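Local coordinates for protein 5-ketofructose reductase (Gluconobacter sp., PDB 7COK) that probably reduces 5-ketofructose with a nicotinamide cofactor, as a member of a novel class in the shikimate dehydrogenase family, at residues G111-L116 / T120-K125; D192-A197 / T232-D237; H32-D37 / R266-A271; M251-G256 / Q275-I280. All coordinates share one frame; numbering follows the deposited sequence.

In the fold
Contacts 1 and 2 belong to the domain built on the parallel sheet of strands 126-130, 193-196 and 221-224, and lie about 15 Å apart between centres; F112 and L116 of contact 1 pack on I195 and I193 of contact 2. Contacts 3 and 4, about 13 Å apart between centres, share helix 270-281, and S270 touches V253 between them. Contact 3 is the longest link in sequence, so contacts 1 and 2 both fall within the chain it spans, whereas the segments of contacts 3 and 4 interleave along the chain. Helix 248-264 connects the two pairs, since M251 and N254 of contact 4 reach F112 and S115 of contact 1. C-terminal helices thereby join the Rossmann-like domain, which probably binds the cofactor, to the N-terminal one.

Contact 1: G111-L116 / T120-K125; sequences GFLASL and TSPAGK
L116 and P122 make the tight centre of this contact, where CD2 of L116 lies 3.8 Å from CB of P122. The two side chains of L113 and L116, one helical turn apart, both reach the proline: CD1 of L113 comes to within 3.9 Å of CG of P122, the leucine lying roughly perpendicular to the proline side chain. Both leucines place CG anti to the backbone N (chi1 -163° and -174°), which swings their methyl ends toward 120-125 although neither CB points straight at it. The other methyl of L116, CD1, rests 4.0 Å from CG2 of T120. Beside this apolar patch the backbone is tied down by one bond, from T120 N to L116 O at 3.0 Å, which holds the chain close as it leaves the helix.

The outer side is looser and polar. S121, A123 and G124 are exposed, and a type II turn from P122 to K125 carries the chain round, with G124 at positive phi. The amine of K125 folds back along its own segment to T120 OG1 (2.7 Å) and to S121 O (2.9 Å), bracing the loop without touching the helix.

Helix 134-145 adds L143 against both L116 and P122, I193 of strand 193-196 meets L116 and K125, and the loop links helix 110-117 to strand 126-130 in the parallel sheet of the Rossmann-like domain.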
loop_
_atom_site.group_PDB
_atom_site.type_symbol
_atom_site.label_atom_id
_atom_site.label_comp_id
_atom_site.label_asym_id
_atom_site.label_seq_id
_atom_site.Cartn_x
_atom_site.Cartn_y
_atom_site.Cartn_z
ATOM N N GLY A 111 16.703 17.735 -5.776
ATOM C CA GLY A 111 17.668 16.663 -6.065
ATOM C C GLY A 111 18.899 17.266 -6.710
ATOM O O GLY A 111 20.019 16.961 -6.330
ATOM N N PHE A 112 18.680 18.148 -7.673
ATOM C CA PHE A 112 19.772 18.840 -8.341
ATOM C C PHE A 112 20.571 19.693 -7.351
ATOM O O PHE A 112 21.807 19.640 -7.354
ATOM C CB PHE A 112 19.259 19.725 -9.497
ATOM C CG PHE A 112 20.236 20.787 -9.882
ATOM C CD1 PHE A 112 21.381 20.455 -10.618
ATOM C CD2 PHE A 112 20.092 22.097 -9.409
ATOM C CE1 PHE A 112 22.329 21.428 -10.939
ATOM C CE2 PHE A 112 21.039 23.062 -9.699
ATOM C CZ PHE A 112 22.158 22.735 -10.453
ATOM N N LEU A 113 19.880 20.494 -6.542
ATOM C CA LEU A 113 20.528 21.323 -5.545
ATOM C C LEU A 113 21.386 20.520 -4.575
ATOM O O LEU A 113 22.519 20.913 -4.302
ATOM C CB LEU A 113 19.522 22.240 -4.855
ATOM C CG LEU A 113 20.060 23.433 -4.096
ATOM C CD1 LEU A 113 20.618 24.470 -5.074
ATOM C CD2 LEU A 113 18.997 24.077 -3.211
ATOM N N ALA A 114 20.888 19.373 -4.100
ATOM C CA ALA A 114 21.704 18.505 -3.244
ATOM C C ALA A 114 22.934 17.991 -3.987
ATOM O O ALA A 114 24.037 18.010 -3.447
ATOM C CB ALA A 114 20.883 17.349 -2.705
ATOM N N SER A 115 22.775 17.546 -5.232
ATOM C CA SER A 115 23.942 17.148 -6.030
ATOM C C SER A 115 24.950 18.299 -6.174
ATOM O O SER A 115 26.162 18.101 -6.004
ATOM C CB SER A 115 23.509 16.665 -7.408
ATOM O OG SER A 115 22.832 15.396 -7.329
ATOM N N LEU A 116 24.433 19.500 -6.472
ATOM C CA LEU A 116 25.270 20.699 -6.651
ATOM C C LEU A 116 26.106 20.971 -5.402
ATOM O O LEU A 116 27.319 21.202 -5.496
ATOM C CB LEU A 116 24.417 21.933 -6.999
ATOM C CG LEU A 116 25.261 23.176 -7.335
ATOM C CD1 LEU A 116 26.089 22.987 -8.599
ATOM C CD2 LEU A 116 24.399 24.427 -7.398
ATOM N N THR A 120 29.947 22.564 -4.923
ATOM C CA THR A 120 30.037 24.016 -4.741
ATOM C C THR A 120 28.729 24.583 -4.178
ATOM O O THR A 120 27.691 23.892 -4.163
ATOM C CB THR A 120 30.473 24.731 -6.057
ATOM O OG1 THR A 120 30.526 26.144 -5.845
ATOM C CG2 THR A 120 29.542 24.405 -7.232
ATOM N N SER A 121 28.776 25.826 -3.704
ATOM C CA SER A 121 27.564 26.509 -3.250
ATOM C C SER A 121 26.901 27.234 -4.413
ATOM O O SER A 121 27.592 27.790 -5.262
ATOM C CB SER A 121 27.878 27.505 -2.131
ATOM O OG SER A 121 26.687 28.141 -1.676
ATOM N N PRO A 122 25.557 27.242 -4.443
ATOM C CA PRO A 122 24.835 28.002 -5.463
ATOM C C PRO A 122 24.848 29.513 -5.238
ATOM O O PRO A 122 24.581 30.261 -6.178
ATOM C CB PRO A 122 23.398 27.490 -5.324
ATOM C CG PRO A 122 23.305 26.979 -3.930
ATOM C CD PRO A 122 24.645 26.370 -3.670
ATOM N N ALA A 123 25.154 29.953 -4.014
ATOM C CA ALA A 123 24.966 31.357 -3.651
ATOM C C ALA A 123 25.941 32.233 -4.442
ATOM O O ALA A 123 27.134 31.940 -4.494
ATOM C CB ALA A 123 25.137 31.556 -2.151
ATOM N N GLY A 124 25.403 33.258 -5.108
ATOM C CA GLY A 124 26.216 34.195 -5.882
ATOM C C GLY A 124 26.631 33.712 -7.260
ATOM O O GLY A 124 27.322 34.422 -7.961
ATOM N N LYS A 125 26.210 32.509 -7.642
ATOM C CA LYS A 125 26.620 31.907 -8.906
ATOM C C LYS A 125 25.795 32.371 -10.094
ATOM O O LYS A 125 24.635 32.772 -9.946
ATOM C CB LYS A 125 26.577 30.366 -8.820
ATOM C CG LYS A 125 27.521 29.717 -7.808
ATOM C CD LYS A 125 28.967 30.109 -8.068
ATOM C CE LYS A 125 29.920 28.959 -7.820
ATOM N NZ LYS A 125 30.067 28.741 -6.367
#

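Contact 2: D192-A197 / T232-D237; sequences DILINA and TRFLKD
F234 points its ring at the strand between L194 and N196, two residues whose CB atoms lie on the same side of 193-196, while I195 between them turns the other way. L194 approaches at the ring edge: its CD2 lies near the ring plane, 3.6 Å from CZ of F234, and its CG is also in plane at that rim. N196 comes in obliquely, with CB 3.7 Å from CE2 of F234, so it is the aliphatic part of the asparagine that meets the aromatic. In all three residues CG stands anti to the backbone N; for F234 (chi1 178°) this carries the ring out from the first turn of the helix to the sheet.

The amide of N196 is directed to other partners, its ND2 donating to D224 OD1 and its OD1 hydrogen-bonded to T198 OG1. D224 also bonds T232 OG1 through its other carboxylate oxygen, which ties the asparagine indirectly to the helix start. There T232 is the N-cap, its OG1 accepting from L235 N at 3.2 Å with a nearly straight N-H...O angle of 167°. Replacing F234 by an alanine would probably open a gap between helix and strand, leaving L194 CD2 and N196 CB without their aromatic neighbour.

V222 and D224 of the adjacent strand 221-224 also touch F234. A helix packed over neighbouring parallel strands is the alpha/beta layering of a Rossmann-like domain, here made through F234 and consistent with the NADP-binding fold of shikimate dehydrogenases.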
loop_
_atom_site.group_PDB
_atom_site.type_symbol
_atom_site.label_atom_id
_atom_site.label_comp_id
_atom_site.label_asym_id
_atom_site.label_seq_id
_atom_site.Cartn_x
_atom_site.Cartn_y
_atom_site.Cartn_z
ATOM N N ASP A 192 29.047 29.886 -14.244
ATOM C CA ASP A 192 29.587 29.005 -13.206
ATOM C C ASP A 192 29.033 27.596 -13.312
ATOM O O ASP A 192 29.726 26.616 -13.042
ATOM C CB ASP A 192 29.266 29.581 -11.819
ATOM C CG ASP A 192 29.935 30.923 -11.563
ATOM O OD1 ASP A 192 31.178 31.014 -11.706
ATOM O OD2 ASP A 192 29.209 31.884 -11.212
ATOM N N ILE A 193 27.771 27.492 -13.717
ATOM C CA ILE A 193 27.046 26.227 -13.706
ATOM C C ILE A 193 26.219 26.138 -14.988
ATOM O O ILE A 193 25.499 27.091 -15.330
ATOM C CB ILE A 193 26.083 26.138 -12.490
ATOM C CG1 ILE A 193 26.852 26.280 -11.167
ATOM C CG2 ILE A 193 25.251 24.851 -12.525
ATOM C CD1 ILE A 193 25.993 26.743 -10.010
ATOM N N LEU A 194 26.321 25.021 -15.688
ATOM C CA LEU A 194 25.498 24.710 -16.857
ATOM C C LEU A 194 24.663 23.462 -16.591
ATOM O O LEU A 194 25.196 22.426 -16.222
ATOM C CB LEU A 194 26.381 24.514 -18.088
ATOM C CG LEU A 194 25.696 24.042 -19.374
ATOM C CD1 LEU A 194 24.767 25.130 -19.894
ATOM C CD2 LEU A 194 26.716 23.743 -20.462
ATOM N N ILE A 195 23.351 23.562 -16.788
ATOM C CA ILE A 195 22.445 22.471 -16.498
ATOM C C ILE A 195 21.619 22.131 -17.721
ATOM O O ILE A 195 20.927 23.009 -18.263
ATOM C CB ILE A 195 21.445 22.856 -15.374
ATOM C CG1 ILE A 195 22.161 23.438 -14.145
ATOM C CG2 ILE A 195 20.588 21.650 -15.000
ATOM C CD1 ILE A 195 21.240 24.197 -13.219
ATOM N N ASN A 196 21.666 20.876 -18.162
ATOM C CA ASN A 196 20.717 20.428 -19.154
ATOM C C ASN A 196 19.408 19.996 -18.513
ATOM O O ASN A 196 19.383 19.006 -17.777
ATOM C CB ASN A 196 21.252 19.262 -19.963
ATOM C CG ASN A 196 20.201 18.731 -20.895
ATOM O OD1 ASN A 196 19.666 19.485 -21.696
ATOM N ND2 ASN A 196 19.801 17.490 -20.703
ATOM N N ALA A 197 18.311 20.672 -18.865
ATOM C CA ALA A 197 16.975 20.272 -18.418
ATOM C C ALA A 197 16.103 19.803 -19.589
ATOM O O ALA A 197 14.883 19.702 -19.468
ATOM C CB ALA A 197 16.340 21.428 -17.664
ATOM N N THR A 232 25.481 10.754 -19.861
ATOM C CA THR A 232 25.022 11.201 -21.172
ATOM C C THR A 232 26.217 11.652 -22.017
ATOM O O THR A 232 27.308 11.915 -21.474
ATOM C CB THR A 232 24.034 12.382 -21.032
ATOM O OG1 THR A 232 24.649 13.460 -20.303
ATOM C CG2 THR A 232 22.768 11.928 -20.307
ATOM N N ARG A 233 26.022 11.725 -23.334
ATOM C CA ARG A 233 27.034 12.309 -24.228
ATOM C C ARG A 233 27.484 13.695 -23.746
ATOM O O ARG A 233 28.672 13.975 -23.699
ATOM C CB ARG A 233 26.522 12.357 -25.671
ATOM C CG ARG A 233 27.455 13.015 -26.663
ATOM C CD ARG A 233 26.868 13.007 -28.065
ATOM N NE ARG A 233 27.586 13.926 -28.950
ATOM C CZ ARG A 233 27.055 14.551 -30.003
ATOM N NH1 ARG A 233 25.780 14.372 -30.337
ATOM N NH2 ARG A 233 27.809 15.364 -30.735
ATOM N N PHE A 234 26.516 14.549 -23.418
ATOM C CA PHE A 234 26.739 15.870 -22.858
ATOM C C PHE A 234 27.691 15.835 -21.665
ATOM O O PHE A 234 28.698 16.536 -21.671
ATOM C CB PHE A 234 25.372 16.462 -22.507
ATOM C CG PHE A 234 25.417 17.809 -21.871
ATOM C CD1 PHE A 234 25.899 18.920 -22.572
ATOM C CD2 PHE A 234 24.920 17.986 -20.586
ATOM C CE1 PHE A 234 25.905 20.173 -21.979
ATOM C CE2 PHE A 234 24.928 19.243 -19.979
ATOM C CZ PHE A 234 25.414 20.346 -20.694
ATOM N N LEU A 235 27.394 14.996 -20.660
ATOM C CA LEU A 235 28.313 14.871 -19.519
ATOM C C LEU A 235 29.668 14.268 -19.849
ATOM O O LEU A 235 30.679 14.707 -19.284
ATOM C CB LEU A 235 27.655 14.119 -18.371
ATOM C CG LEU A 235 26.467 14.858 -17.718
ATOM C CD1 LEU A 235 26.076 14.051 -16.493
ATOM C CD2 LEU A 235 26.694 16.321 -17.344
ATOM N N LYS A 236 29.688 13.301 -20.766
ATOM C CA LYS A 236 30.960 12.675 -21.167
ATOM C C LYS A 236 31.856 13.670 -21.877
ATOM O O LYS A 236 33.062 13.733 -21.587
ATOM C CB LYS A 236 30.730 11.436 -22.025
ATOM C CG LYS A 236 30.210 10.258 -21.226
ATOM C CD LYS A 236 29.819 9.112 -22.134
ATOM C CE LYS A 236 29.713 7.835 -21.324
ATOM N NZ LYS A 236 29.473 6.663 -22.202
ATOM N N ASP A 237 31.257 14.477 -22.755
ATOM C CA ASP A 237 31.961 15.571 -23.430
ATOM C C ASP A 237 32.496 16.604 -22.437
ATOM O O ASP A 237 33.652 17.012 -22.538
ATOM C CB ASP A 237 31.071 16.253 -24.482
ATOM C CG ASP A 237 30.691 15.330 -25.641
ATOM O OD1 ASP A 237 31.398 14.336 -25.913
ATOM O OD2 ASP A 237 29.659 15.612 -26.287
#

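Contact 3: H32-D37 / R266-A271; sequences HHAGLD and RTLDSA
Segment 32-37 ends a helix and 266-271 begins one, and they come closest where A34 faces L268, with CA atoms 6.7 Å apart, and H33 faces D269. G35 leaves the helix at positive phi in a Schellman motif, after which the chain extends through L36; D269, as N-cap, starts the helix of the partner. No hydrogen bond crosses between them.

The imidazole of H33 and the carboxylate of D269 are stacked, their planes only 13° apart. CB of D269 sits over one face of the ring, a CH-pi contact at 3.9 Å from the centroid, while CG lies 3.6 Å above the plane toward the rim. D269 OD2 accepts from V272 N as the cap. A leucine in place of D269 would probably leave V272 N without its capping acceptor and H33 without the flat carboxylate over its ring.

Away from the histidine the contact is made by aliphatic groups: A34 CB meets L268 CD2 at 4.2 Å, and L36 CD1 lies 4.0 Å from CD of R266. The arginine chain is bent at chi2 (105°), bringing its methylene against the leucine while NH1 bonds L264 O.

The contact brings the end of helix 23-34, in the family's substrate-binding domain, against the start of helix 270-281 in the C-terminal part. Behind this exposed seam, L264 of helix 248-264 touches L36, V260 of the same helix touches L268, and Y31 of helix 23-34 touches both leucines.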
loop_
_atom_site.group_PDB
_atom_site.type_symbol
_atom_site.label_atom_id
_atom_site.label_comp_id
_atom_site.label_asym_id
_atom_site.label_seq_id
_atom_site.Cartn_x
_atom_site.Cartn_y
_atom_site.Cartn_z
ATOM N N HIS A 32 14.672 -1.085 2.908
ATOM C CA HIS A 32 15.160 -2.418 3.287
ATOM C C HIS A 32 16.569 -2.325 3.854
ATOM O O HIS A 32 16.867 -2.947 4.860
ATOM C CB HIS A 32 15.085 -3.360 2.095
ATOM C CG HIS A 32 15.525 -4.755 2.405
ATOM N ND1 HIS A 32 14.730 -5.650 3.088
ATOM C CD2 HIS A 32 16.684 -5.406 2.137
ATOM C CE1 HIS A 32 15.369 -6.800 3.208
ATOM N NE2 HIS A 32 16.558 -6.677 2.644
ATOM N N HIS A 33 17.410 -1.488 3.240
ATOM C CA HIS A 33 18.783 -1.308 3.700
ATOM C C HIS A 33 18.806 -0.738 5.118
ATOM O O HIS A 33 19.679 -1.124 5.939
ATOM C CB HIS A 33 19.545 -0.410 2.704
ATOM C CG HIS A 33 21.011 -0.245 3.010
ATOM N ND1 HIS A 33 21.485 0.664 3.932
ATOM C CD2 HIS A 33 22.098 -0.857 2.486
ATOM C CE1 HIS A 33 22.807 0.595 3.974
ATOM N NE2 HIS A 33 23.201 -0.307 3.094
ATOM N N ALA A 34 17.860 0.152 5.421
ATOM C CA ALA A 34 17.756 0.811 6.750
ATOM C C ALA A 34 17.112 -0.087 7.796
ATOM O O ALA A 34 17.145 0.240 8.981
ATOM C CB ALA A 34 16.983 2.128 6.659
ATOM N N GLY A 35 16.524 -1.189 7.340
ATOM C CA GLY A 35 15.760 -2.102 8.205
ATOM C C GLY A 35 14.455 -1.477 8.659
ATOM O O GLY A 35 13.938 -1.804 9.739
ATOM N N LEU A 36 13.908 -0.597 7.819
ATOM C CA LEU A 36 12.702 0.151 8.151
ATOM C C LEU A 36 11.534 -0.635 7.628
ATOM O O LEU A 36 11.526 -1.060 6.453
ATOM C CB LEU A 36 12.752 1.536 7.496
ATOM C CG LEU A 36 12.532 2.832 8.280
ATOM C CD1 LEU A 36 12.087 3.928 7.310
ATOM C CD2 LEU A 36 11.542 2.689 9.419
ATOM N N ASP A 37 10.551 -0.871 8.497
ATOM C CA ASP A 37 9.336 -1.549 8.073
ATOM C C ASP A 37 8.393 -0.515 7.451
ATOM O O ASP A 37 7.453 -0.024 8.075
ATOM C CB ASP A 37 8.677 -2.323 9.203
ATOM C CG ASP A 37 7.389 -3.004 8.763
ATOM O OD1 ASP A 37 7.207 -3.209 7.532
ATOM O OD2 ASP A 37 6.553 -3.328 9.640
ATOM N N ARG A 266 14.141 10.032 8.370
ATOM C CA ARG A 266 15.285 9.143 8.142
ATOM C C ARG A 266 15.966 9.526 6.844
ATOM O O ARG A 266 15.274 9.898 5.870
ATOM C CB ARG A 266 14.867 7.670 8.044
ATOM C CG ARG A 266 14.907 6.894 9.330
ATOM C CD ARG A 266 13.486 6.704 9.795
ATOM N NE ARG A 266 13.447 6.170 11.148
ATOM C CZ ARG A 266 12.502 6.443 12.030
ATOM N NH1 ARG A 266 11.500 7.279 11.731
ATOM N NH2 ARG A 266 12.583 5.881 13.230
ATOM N N THR A 267 17.298 9.425 6.825
ATOM C CA THR A 267 18.104 9.650 5.624
ATOM C C THR A 267 18.488 8.272 5.083
ATOM O O THR A 267 19.305 7.555 5.701
ATOM C CB THR A 267 19.350 10.497 5.956
ATOM O OG1 THR A 267 18.920 11.791 6.401
ATOM C CG2 THR A 267 20.291 10.650 4.749
ATOM N N LEU A 268 17.868 7.871 3.972
ATOM C CA LEU A 268 18.175 6.573 3.349
ATOM C C LEU A 268 19.549 6.561 2.696
ATOM O O LEU A 268 20.144 7.609 2.446
ATOM C CB LEU A 268 17.082 6.135 2.362
ATOM C CG LEU A 268 15.654 6.089 2.932
ATOM C CD1 LEU A 268 14.694 5.710 1.811
ATOM C CD2 LEU A 268 15.506 5.205 4.169
ATOM N N ASP A 269 20.029 5.344 2.427
ATOM C CA ASP A 269 21.353 5.135 1.854
ATOM C C ASP A 269 21.323 5.414 0.344
ATOM O O ASP A 269 20.665 4.683 -0.427
ATOM C CB ASP A 269 21.774 3.689 2.130
ATOM C CG ASP A 269 23.180 3.388 1.660
ATOM O OD1 ASP A 269 24.128 3.827 2.333
ATOM O OD2 ASP A 269 23.327 2.713 0.626
ATOM N N SER A 270 22.063 6.441 -0.079
ATOM C CA SER A 270 22.132 6.805 -1.503
ATOM C C SER A 270 22.745 5.718 -2.378
ATOM O O SER A 270 22.269 5.511 -3.498
ATOM C CB SER A 270 22.873 8.130 -1.744
ATOM O OG SER A 270 22.195 9.221 -1.160
ATOM N N ALA A 271 23.791 5.041 -1.887
ATOM C CA ALA A 271 24.472 4.026 -2.691
ATOM C C ALA A 271 23.538 2.902 -3.158
ATOM O O ALA A 271 23.530 2.546 -4.334
ATOM C CB ALA A 271 25.712 3.470 -1.968
#

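Contact 4: M251-G256 / Q275-I280; sequences MLVNQG and QTLENI
L252 is the first residue of 251-256 to meet the facing helix: its CD1 comes 4.1 Å from CD1 of L277, and its CB lies at a similar distance from the same methyl. The two leucine side chains stand nearly perpendicular, and the single methyl CD1 of L277 meets L252 both at the root of its side chain and at a branch end. P227, from a loop, also rests on L252.

V253 follows and supplies the second contact, CG2 standing 4.0 Å from L277 CD1. Its CG1 takes the position anti to the backbone N (chi1 171°), which leaves CG2 beside that N and turned to the leucine; the valine and leucine side chains run side by side and antiparallel. One methyl of L277 therefore touches both residues. The leucine sets its CG anti to its carbonyl carbon (chi1 -70°), directing the branch across to helix 248-264.

This is the packing of two successive helices, 248-264 and 270-281, that belong largely to the C-terminal part of the shikimate dehydrogenase family. M26 of helix 23-34 adds to the same apolar core by touching both V253 and L277.

Further along, N254 turns away from L277 to helix 110-117, where its ND2 makes a weak hydrogen bond with S115 OG and its side chain packs on A114.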
loop_
_atom_site.group_PDB
_atom_site.type_symbol
_atom_site.label_atom_id
_atom_site.label_comp_id
_atom_site.label_asym_id
_atom_site.label_seq_id
_atom_site.Cartn_x
_atom_site.Cartn_y
_atom_site.Cartn_z
ATOM N N MET A 251 20.659 12.719 -8.997
ATOM C CA MET A 251 19.653 13.725 -8.633
ATOM C C MET A 251 18.332 13.069 -8.240
ATOM O O MET A 251 17.687 13.471 -7.260
ATOM C CB MET A 251 19.429 14.698 -9.787
ATOM C CG MET A 251 20.619 15.542 -10.146
ATOM S SD MET A 251 20.144 16.665 -11.476
ATOM C CE MET A 251 21.752 17.003 -12.199
ATOM N N LEU A 252 17.928 12.056 -9.000
ATOM C CA LEU A 252 16.760 11.266 -8.642
ATOM C C LEU A 252 16.927 10.603 -7.273
ATOM O O LEU A 252 16.003 10.618 -6.459
ATOM C CB LEU A 252 16.513 10.206 -9.709
ATOM C CG LEU A 252 15.535 10.434 -10.848
ATOM C CD1 LEU A 252 15.375 9.101 -11.558
ATOM C CD2 LEU A 252 14.188 10.963 -10.373
ATOM N N VAL A 253 18.102 10.037 -7.011
ATOM C CA VAL A 253 18.369 9.455 -5.705
ATOM C C VAL A 253 18.219 10.502 -4.609
ATOM O O VAL A 253 17.530 10.267 -3.606
ATOM C CB VAL A 253 19.745 8.767 -5.692
ATOM C CG1 VAL A 253 20.140 8.346 -4.279
ATOM C CG2 VAL A 253 19.714 7.552 -6.605
ATOM N N ASN A 254 18.823 11.667 -4.819
ATOM C CA ASN A 254 18.704 12.756 -3.841
ATOM C C ASN A 254 17.278 13.184 -3.586
ATOM O O ASN A 254 16.921 13.508 -2.460
ATOM C CB ASN A 254 19.569 13.958 -4.222
ATOM C CG ASN A 254 21.043 13.698 -4.002
ATOM O OD1 ASN A 254 21.416 12.944 -3.092
ATOM N ND2 ASN A 254 21.895 14.329 -4.808
ATOM N N GLN A 255 16.470 13.202 -4.640
ATOM C CA GLN A 255 15.068 13.580 -4.516
ATOM C C GLN A 255 14.314 12.575 -3.633
ATOM O O GLN A 255 13.501 12.951 -2.779
ATOM C CB GLN A 255 14.446 13.604 -5.895
ATOM C CG GLN A 255 13.030 14.104 -5.902
ATOM C CD GLN A 255 12.616 14.625 -7.264
ATOM O OE1 GLN A 255 11.612 15.309 -7.359
ATOM N NE2 GLN A 255 13.401 14.320 -8.321
ATOM N N GLY A 256 14.602 11.295 -3.832
ATOM C CA GLY A 256 14.021 10.242 -2.976
ATOM C C GLY A 256 14.477 10.353 -1.543
ATOM O O GLY A 256 13.682 10.124 -0.621
ATOM N N GLN A 275 22.356 2.168 -6.987
ATOM C CA GLN A 275 22.614 0.871 -7.608
ATOM C C GLN A 275 21.332 0.212 -8.096
ATOM O O GLN A 275 21.321 -0.379 -9.178
ATOM C CB GLN A 275 23.430 -0.064 -6.697
ATOM C CG GLN A 275 23.989 -1.315 -7.422
ATOM C CD GLN A 275 24.772 -1.012 -8.711
ATOM O OE1 GLN A 275 25.437 0.009 -8.833
ATOM N NE2 GLN A 275 24.677 -1.909 -9.688
ATOM N N THR A 276 20.233 0.392 -7.349
ATOM C CA THR A 276 18.921 -0.114 -7.765
ATOM C C THR A 276 18.475 0.485 -9.124
ATOM O O THR A 276 18.020 -0.247 -10.019
ATOM C CB THR A 276 17.885 0.170 -6.665
ATOM O OG1 THR A 276 18.286 -0.517 -5.475
ATOM C CG2 THR A 276 16.480 -0.288 -7.051
ATOM N N LEU A 277 18.616 1.804 -9.274
ATOM C CA LEU A 277 18.325 2.467 -10.547
ATOM C C LEU A 277 19.295 2.040 -11.659
ATOM O O LEU A 277 18.864 1.787 -12.786
ATOM C CB LEU A 277 18.344 3.987 -10.370
ATOM C CG LEU A 277 17.246 4.697 -9.582
ATOM C CD1 LEU A 277 17.516 6.194 -9.693
ATOM C CD2 LEU A 277 15.861 4.371 -10.125
ATOM N N GLU A 278 20.581 1.889 -11.342
ATOM C CA GLU A 278 21.553 1.419 -12.357
ATOM C C GLU A 278 21.164 0.038 -12.883
ATOM O O GLU A 278 21.195 -0.199 -14.109
ATOM C CB GLU A 278 22.971 1.354 -11.799
ATOM C CG GLU A 278 23.568 2.671 -11.310
ATOM C CD GLU A 278 24.231 3.528 -12.385
ATOM O OE1 GLU A 278 24.261 3.154 -13.572
ATOM O OE2 GLU A 278 24.735 4.612 -12.023
ATOM N N ASN A 279 20.750 -0.862 -11.977
ATOM C CA ASN A 279 20.291 -2.200 -12.385
ATOM C C ASN A 279 19.027 -2.173 -13.248
ATOM O O ASN A 279 18.948 -2.889 -14.256
ATOM C CB ASN A 279 20.087 -3.137 -11.185
ATOM C CG ASN A 279 21.383 -3.489 -10.460
ATOM O OD1 ASN A 279 22.474 -3.290 -10.975
ATOM N ND2 ASN A 279 21.249 -4.052 -9.252
ATOM N N ILE A 280 18.052 -1.350 -12.855
ATOM C CA ILE A 280 16.805 -1.166 -13.611
ATOM C C ILE A 280 17.079 -0.636 -15.025
ATOM O O ILE A 280 16.497 -1.128 -15.996
ATOM C CB ILE A 280 15.820 -0.266 -12.837
ATOM C CG1 ILE A 280 15.252 -1.022 -11.638
ATOM C CG2 ILE A 280 14.648 0.170 -13.716
ATOM C CD1 ILE A 280 14.709 -0.115 -10.559
#